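PDB 3KZG: arginine 3rd transport system periplasmic binding protein from Legionella pneumophila subsp. pneumophila str. Philadelphia 1, which probably binds arginine in the periplasm and delivers it to an ABC transporter. Local coordinates for residues I82-P86 and I208-L213; S100-F105 and K181-I187; A162-M166 and K178-L182. One frame throughout, in Å; residues are numbered along the deposited sequence.

The three contacts sample the two halves of a chain with the two-lobed build of periplasmic solute-binding proteins. Contact 1 joins the loop after strand 82-83 to helix 202-217, bringing early and late sequence together in one lobe. Contacts 2 and 3 come from the chain between those segments, on the far side of the chain's centre; their centres lie about 33 and 31 Å from that of contact 1. They are about 11 Å apart centre to centre and share K181 and L182 on strand 180-188, an outermost strand of a five-stranded mixed sheet within this chain. That strand meets a loop in contact 2 and helix 159-166 in contact 3. This order fits the family's build, in which the chain crosses to the second lobe and returns to the first.

Contact 1: residues I82-P86 and I208-L213; sequences IFSLP and INKILL
L85 lies across the side chain of N209, and the amide of N209 answers with a hydrogen bond to the backbone of L85. The bond runs from L85 N to N209 OD1 at 2.8 Å, with an N-H...O angle of 154°. The donor stands above the carbonyl plane, 42° out of it. N209 reaches this place because its CG sits beside its own backbone N (chi1 -71°), which carries the amide out from helix 202-217 to the passing loop. The other end of the amide is used as well: ND2 donates a hydrogen bond to a water, which in turn donates one to F83 O, so both polar atoms of N209 clasp successive parts of the loop.

Over this polar pair the isobutyl group of L85 is laid obliquely, its CG 3.3 Å from N209 OD1. Its branch CD1 goes on along the helix to L213 CG at 3.9 Å, while L85 CB meets L212 CD1 at 4.1 Å. That same methyl of L212 approaches the carbonyl L85 O at 3.5 Å. S84 turns its hydroxyl back on the loop, with OG donating to L85 O at 2.9 Å and accepting from I195 N.

I37 of helix 29-40 packs against I208 and L212. The chemistry is that of an asparagine serving as a substitute backbone partner: it holds the chain that follows F83, while L85 and L213, in apolar contact beside it, also pack on P86 of the second subunit.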
# COMPACT_ATOMS: atom_id res chain seq x y z
N ILE A 82 31.50 -7.41 -14.50
CA ILE A 82 30.31 -6.62 -14.71
C ILE A 82 29.35 -6.99 -13.59
O ILE A 82 29.44 -8.08 -13.01
CB ILE A 82 29.65 -6.88 -16.09
CG1 ILE A 82 29.33 -8.37 -16.26
CG2 ILE A 82 30.58 -6.38 -17.20
CD1 ILE A 82 28.58 -8.69 -17.54
N PHE A 83 28.46 -6.06 -13.26
CA PHE A 83 27.50 -6.26 -12.18
C PHE A 83 26.06 -6.15 -12.66
O PHE A 83 25.77 -5.53 -13.68
CB PHE A 83 27.75 -5.21 -11.10
CG PHE A 83 29.05 -5.38 -10.37
CD1 PHE A 83 29.16 -6.27 -9.31
CD2 PHE A 83 30.17 -4.65 -10.75
CE1 PHE A 83 30.36 -6.43 -8.62
CE2 PHE A 83 31.38 -4.80 -10.07
CZ PHE A 83 31.48 -5.69 -9.00
N SER A 84 25.16 -6.77 -11.91
CA SER A 84 23.75 -6.70 -12.22
C SER A 84 23.30 -5.42 -11.53
O SER A 84 24.11 -4.71 -10.93
CB SER A 84 23.00 -7.87 -11.59
OG SER A 84 23.04 -7.75 -10.18
N LEU A 85 22.01 -5.13 -11.61
CA LEU A 85 21.50 -3.96 -10.90
C LEU A 85 21.73 -4.30 -9.43
O LEU A 85 21.65 -5.46 -9.03
CB LEU A 85 20.00 -3.80 -11.16
CG LEU A 85 19.56 -3.64 -12.62
CD1 LEU A 85 18.04 -3.61 -12.70
CD2 LEU A 85 20.17 -2.37 -13.18
N PRO A 86 22.05 -3.29 -8.61
CA PRO A 86 22.26 -3.60 -7.19
C PRO A 86 20.91 -4.04 -6.61
O PRO A 86 19.87 -3.54 -7.03
CB PRO A 86 22.75 -2.28 -6.61
CG PRO A 86 22.04 -1.26 -7.48
CD PRO A 86 22.16 -1.84 -8.86
N ILE A 208 18.84 -11.15 -15.72
CA ILE A 208 18.74 -11.05 -14.26
C ILE A 208 18.24 -9.66 -13.85
O ILE A 208 17.53 -9.52 -12.85
CB ILE A 208 20.10 -11.34 -13.59
CG1 ILE A 208 20.46 -12.82 -13.76
CG2 ILE A 208 20.05 -10.97 -12.10
CD1 ILE A 208 21.87 -13.17 -13.31
N ASN A 209 18.61 -8.64 -14.61
CA ASN A 209 18.16 -7.29 -14.28
C ASN A 209 16.64 -7.20 -14.45
O ASN A 209 15.95 -6.66 -13.58
CB ASN A 209 18.86 -6.26 -15.17
CG ASN A 209 20.33 -6.09 -14.81
OD1 ASN A 209 20.77 -6.52 -13.74
ND2 ASN A 209 21.10 -5.47 -15.71
N LYS A 210 16.13 -7.73 -15.56
CA LYS A 210 14.69 -7.70 -15.78
C LYS A 210 13.99 -8.42 -14.64
O LYS A 210 12.99 -7.93 -14.12
CB LYS A 210 14.33 -8.35 -17.13
CG LYS A 210 14.79 -7.54 -18.32
CD LYS A 210 14.03 -7.88 -19.61
CE LYS A 210 14.36 -9.27 -20.12
NZ LYS A 210 13.81 -9.49 -21.49
N ILE A 211 14.52 -9.58 -14.24
CA ILE A 211 13.95 -10.37 -13.15
C ILE A 211 13.92 -9.56 -11.85
O ILE A 211 12.94 -9.60 -11.11
CB ILE A 211 14.76 -11.67 -12.88
CG1 ILE A 211 14.64 -12.63 -14.07
CG2 ILE A 211 14.25 -12.37 -11.63
CD1 ILE A 211 13.21 -13.03 -14.39
N LEU A 212 15.01 -8.85 -11.57
CA LEU A 212 15.11 -8.03 -10.36
C LEU A 212 14.05 -6.93 -10.37
O LEU A 212 13.47 -6.61 -9.34
CB LEU A 212 16.50 -7.40 -10.24
CG LEU A 212 17.66 -8.32 -9.81
CD1 LEU A 212 18.98 -7.56 -9.93
CD2 LEU A 212 17.43 -8.78 -8.37
N LEU A 213 13.81 -6.35 -11.55
CA LEU A 213 12.81 -5.30 -11.68
C LEU A 213 11.41 -5.88 -11.46
O LEU A 213 10.58 -5.27 -10.79
CB LEU A 213 12.92 -4.64 -13.06
CG LEU A 213 14.18 -3.78 -13.25
CD1 LEU A 213 14.29 -3.31 -14.69
CD2 LEU A 213 14.13 -2.60 -12.29
O HOH W 1 23.86 -4.42 -15.09

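Contact 2: residues S100-F105 and K181-I187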
# COMPACT_ATOMS: atom_id res chain seq x y z
N SER A 100 35.15 -1.98 25.23
CA SER A 100 36.12 -1.09 24.59
C SER A 100 35.93 0.37 25.00
O SER A 100 34.80 0.83 25.17
CB SER A 100 36.03 -1.19 23.07
OG SER A 100 36.77 -0.15 22.45
N LYS A 101 37.04 1.08 25.15
CA LYS A 101 36.99 2.50 25.50
C LYS A 101 36.47 3.30 24.31
O LYS A 101 35.89 4.38 24.47
CB LYS A 101 38.37 3.00 25.92
CG LYS A 101 38.72 2.71 27.38
CD LYS A 101 37.83 3.51 28.32
CE LYS A 101 38.22 3.33 29.77
NZ LYS A 101 38.03 1.93 30.24
N ILE A 102 36.68 2.77 23.11
CA ILE A 102 36.21 3.43 21.90
C ILE A 102 34.69 3.47 21.98
O ILE A 102 34.05 2.43 22.11
CB ILE A 102 36.61 2.66 20.63
CG1 ILE A 102 38.13 2.63 20.50
CG2 ILE A 102 35.98 3.30 19.41
CD1 ILE A 102 38.62 1.79 19.34
N SER A 103 34.11 4.66 21.90
CA SER A 103 32.66 4.80 21.97
C SER A 103 32.14 5.75 20.90
O SER A 103 30.94 5.75 20.60
CB SER A 103 32.25 5.28 23.36
OG SER A 103 32.95 6.46 23.71
N THR A 104 33.03 6.55 20.33
CA THR A 104 32.64 7.49 19.28
C THR A 104 33.50 7.32 18.04
O THR A 104 34.64 6.87 18.11
CB THR A 104 32.77 8.96 19.74
OG1 THR A 104 34.16 9.29 19.92
CG2 THR A 104 32.02 9.18 21.04
N PHE A 105 32.93 7.68 16.90
CA PHE A 105 33.60 7.59 15.61
C PHE A 105 34.95 8.30 15.68
O PHE A 105 35.88 7.98 14.95
CB PHE A 105 32.72 8.26 14.55
CG PHE A 105 33.05 7.88 13.14
CD1 PHE A 105 32.74 6.62 12.66
CD2 PHE A 105 33.65 8.80 12.29
CE1 PHE A 105 33.02 6.27 11.34
CE2 PHE A 105 33.94 8.47 10.96
CZ PHE A 105 33.62 7.20 10.49
N LYS A 181 29.28 -3.63 20.23
CA LYS A 181 28.64 -2.32 20.19
C LYS A 181 29.10 -1.63 18.90
O LYS A 181 30.25 -1.79 18.47
CB LYS A 181 29.02 -1.46 21.41
CG LYS A 181 30.48 -1.06 21.51
CD LYS A 181 30.69 -0.04 22.63
CE LYS A 181 32.16 0.26 22.85
NZ LYS A 181 32.36 1.23 23.97
N LEU A 182 28.19 -0.90 18.28
CA LEU A 182 28.49 -0.20 17.03
C LEU A 182 29.10 1.16 17.32
O LEU A 182 28.71 1.84 18.27
CB LEU A 182 27.21 -0.03 16.20
CG LEU A 182 26.31 -1.25 16.00
CD1 LEU A 182 25.18 -0.89 15.05
CD2 LEU A 182 27.12 -2.43 15.46
N ILE A 183 30.04 1.56 16.48
CA ILE A 183 30.72 2.85 16.63
C ILE A 183 30.36 3.75 15.46
O ILE A 183 30.70 3.45 14.31
CB ILE A 183 32.25 2.65 16.69
CG1 ILE A 183 32.60 1.62 17.77
CG2 ILE A 183 32.93 3.98 16.98
CD1 ILE A 183 32.13 2.00 19.17
N GLY A 184 29.68 4.86 15.75
CA GLY A 184 29.29 5.79 14.70
C GLY A 184 28.13 5.25 13.89
O GLY A 184 27.69 4.13 14.12
N LYS A 185 27.62 6.04 12.95
CA LYS A 185 26.51 5.61 12.10
C LYS A 185 27.07 4.77 10.95
O LYS A 185 28.28 4.70 10.76
CB LYS A 185 25.78 6.83 11.53
CG LYS A 185 25.46 7.90 12.56
CD LYS A 185 24.99 9.19 11.91
CE LYS A 185 24.88 10.32 12.94
NZ LYS A 185 24.48 11.61 12.31
N LYS A 186 26.19 4.13 10.18
CA LYS A 186 26.63 3.32 9.05
C LYS A 186 27.25 4.25 8.01
O LYS A 186 26.91 5.43 7.95
CB LYS A 186 25.44 2.55 8.45
CG LYS A 186 24.28 3.41 7.99
CD LYS A 186 23.16 2.53 7.46
CE LYS A 186 21.94 3.35 7.04
NZ LYS A 186 20.83 2.47 6.60
N ILE A 187 28.15 3.72 7.19
CA ILE A 187 28.83 4.52 6.18
C ILE A 187 28.54 4.06 4.76
O ILE A 187 28.70 2.88 4.43
CB ILE A 187 30.36 4.49 6.39
CG1 ILE A 187 30.71 4.78 7.85
CG2 ILE A 187 31.04 5.50 5.47
CD1 ILE A 187 30.24 6.12 8.36
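An ST turn at S100-I102 presents two carbonyls to K181, whose strand 180-188 forms one edge of the five-stranded sheet within this chain. In the turn I102 N donates to S100 OG at 3.0 Å. K181 NZ then binds S100 O at 2.7 Å, coming in at a C=O...N angle of 144° and tilted 29° from the carbonyl plane, and makes a weak bond to I102 O at 2.8 Å. The lysine gets there by placing CG between its backbone N and carbonyl carbon (chi1 65°) and running fully extended from that point, so that its ammonium group is held between two residues of the loop.

Next along the strand on this side comes I183. Its CD1 touches I102 O at 3.5 Å, and its CG2 lies against the peptide of T104. The two isoleucines meet at about a right angle, CG2 to CG2 at 4.0 Å. The loop itself links strand 91-97, the neighbour with which 180-188 pairs antiparallel, to strand 112-116, and on leaving 91-97 it folds back over the face of 180-188 away from helix 159-166. D107 helps to shape it by accepting from the backbone N of both S103 and T104.

Where the strand turns its corner at G184 and K185, the ring of F105 takes over. I183 O lies at the ring edge, near its plane, and G184 CA is 4.1 Å from F105 CD1. Beyond the corner I187 reaches back from the opposite direction, its CD1 meeting F105 CE1 at 4.1 Å.

Contact 3: residues A162-M166 and K178-L182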
# COMPACT_ATOMS: atom_id res chain seq x y z
N ALA A 162 27.23 -6.38 10.79
CA ALA A 162 27.55 -5.81 12.10
C ALA A 162 26.34 -5.88 13.02
O ALA A 162 26.46 -6.26 14.19
CB ALA A 162 28.00 -4.36 11.95
N LYS A 163 25.17 -5.53 12.50
CA LYS A 163 23.94 -5.57 13.27
C LYS A 163 23.61 -7.01 13.67
O LYS A 163 23.15 -7.26 14.78
CB LYS A 163 22.77 -4.99 12.47
CG LYS A 163 22.77 -3.48 12.38
CD LYS A 163 21.37 -2.98 12.05
CE LYS A 163 20.38 -3.39 13.14
NZ LYS A 163 19.00 -2.94 12.81
N TYR A 164 23.86 -7.94 12.76
CA TYR A 164 23.61 -9.35 13.03
C TYR A 164 24.39 -9.79 14.26
O TYR A 164 23.83 -10.32 15.22
CB TYR A 164 24.04 -10.20 11.83
CG TYR A 164 24.04 -11.68 12.11
CD1 TYR A 164 22.87 -12.43 11.98
CD2 TYR A 164 25.20 -12.32 12.56
CE1 TYR A 164 22.86 -13.78 12.30
CE2 TYR A 164 25.19 -13.67 12.88
CZ TYR A 164 24.01 -14.40 12.75
OH TYR A 164 23.98 -15.73 13.08
N TRP A 165 25.70 -9.55 14.23
CA TRP A 165 26.57 -9.95 15.33
C TRP A 165 26.23 -9.31 16.66
O TRP A 165 26.28 -9.97 17.70
CB TRP A 165 28.03 -9.67 14.97
CG TRP A 165 28.53 -10.64 13.95
CD1 TRP A 165 28.81 -10.39 12.64
CD2 TRP A 165 28.74 -12.04 14.14
NE1 TRP A 165 29.16 -11.55 12.00
CE2 TRP A 165 29.13 -12.58 12.90
CE3 TRP A 165 28.63 -12.90 15.25
CZ2 TRP A 165 29.41 -13.94 12.73
CZ3 TRP A 165 28.90 -14.26 15.08
CH2 TRP A 165 29.29 -14.76 13.82
N MSE A 166 25.87 -8.03 16.66
CA MSE A 166 25.55 -7.42 17.93
C MSE A 166 24.27 -7.97 18.53
O MSE A 166 24.07 -7.92 19.74
CB MSE A 166 25.43 -5.91 17.80
CG MSE A 166 25.16 -5.27 19.13
SE MSE A 166 25.18 -3.40 18.96
CE MSE A 166 23.36 -3.12 18.36
N LYS A 178 25.22 -7.56 25.84
CA LYS A 178 25.85 -7.69 24.54
C LYS A 178 27.37 -7.82 24.61
O LYS A 178 28.00 -7.41 25.58
CB LYS A 178 25.50 -6.49 23.66
CG LYS A 178 24.02 -6.37 23.35
CD LYS A 178 23.74 -5.20 22.42
CE LYS A 178 22.26 -5.10 22.10
NZ LYS A 178 21.94 -3.97 21.19
N LYS A 179 27.95 -8.41 23.57
CA LYS A 179 29.40 -8.58 23.47
C LYS A 179 29.96 -7.50 22.57
O LYS A 179 31.12 -7.10 22.70
CB LYS A 179 29.75 -9.95 22.89
CG LYS A 179 31.24 -10.12 22.57
CD LYS A 179 31.54 -11.46 21.92
CE LYS A 179 33.02 -11.60 21.59
NZ LYS A 179 33.36 -12.94 21.01
N TYR A 180 29.12 -7.01 21.65
CA TYR A 180 29.53 -5.98 20.70
C TYR A 180 28.74 -4.68 20.84
O TYR A 180 27.68 -4.64 21.46
CB TYR A 180 29.35 -6.50 19.27
CG TYR A 180 30.10 -7.77 18.96
CD1 TYR A 180 31.49 -7.78 18.87
CD2 TYR A 180 29.42 -8.97 18.78
CE1 TYR A 180 32.19 -8.97 18.60
CE2 TYR A 180 30.10 -10.16 18.51
CZ TYR A 180 31.48 -10.15 18.42
OH TYR A 180 32.15 -11.32 18.13
N LYS A 181 29.28 -3.63 20.23
CA LYS A 181 28.64 -2.32 20.19
C LYS A 181 29.10 -1.63 18.90
O LYS A 181 30.25 -1.79 18.47
CB LYS A 181 29.02 -1.46 21.41
CG LYS A 181 30.48 -1.06 21.51
CD LYS A 181 30.69 -0.04 22.63
CE LYS A 181 32.16 0.26 22.85
NZ LYS A 181 32.36 1.23 23.97
N LEU A 182 28.19 -0.90 18.28
CA LEU A 182 28.49 -0.20 17.03
C LEU A 182 29.10 1.16 17.32
O LEU A 182 28.71 1.84 18.27
CB LEU A 182 27.21 -0.03 16.20
CG LEU A 182 26.31 -1.25 16.00
CD1 LEU A 182 25.18 -0.89 15.05
CD2 LEU A 182 27.12 -2.43 15.46
O HOH W 2 26.65 -8.39 21.01
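Y180 points its ring edge at the last turn of helix 159-166, with CD2 3.5 Å from W165 O and that oxygen near the plane of the ring. CB of W165 lies above the plane near that rim, 4.1 Å from Y180 CD2. On the opposite face of the ring, CG of K179 sits over the centre. The phenol OH of Y180 is hydrogen-bonded to E169, which also forms a salt bridge with K179.

M166, a selenomethionine, lies between helix and strand. With its CG anti to the backbone N (chi1 -178°), the chain reaches out across Y180 O toward L182 before bending at chi3. CG passes Y180 O at 3.5 Å, and the selenium then sits 3.8 Å from L182 CG. K178 passes over this chain at a slant: its CD packs on M166 CG at 3.6 Å, and its NZ comes close to the terminal methyl. One turn earlier in the helix, A162 CB receives L182 CD2 at 4.1 Å.

The short segments 162-166 and 180-182 run roughly antiparallel, at 144° with their axes 8.2 Å apart, the return that brings the chain from its helix to the edge of the five-stranded sheet. No direct hydrogen bond joins the two sides of the contact; a water bridges them, donating to M166 O and accepting from K179 N. The contact is therefore held mainly by apolar packing. At the helix end the water serves M166 O, beside which the aliphatic chain of K178 lies, and the polarised C-H edge of Y180 would suit the carbonyl oxygen of W165.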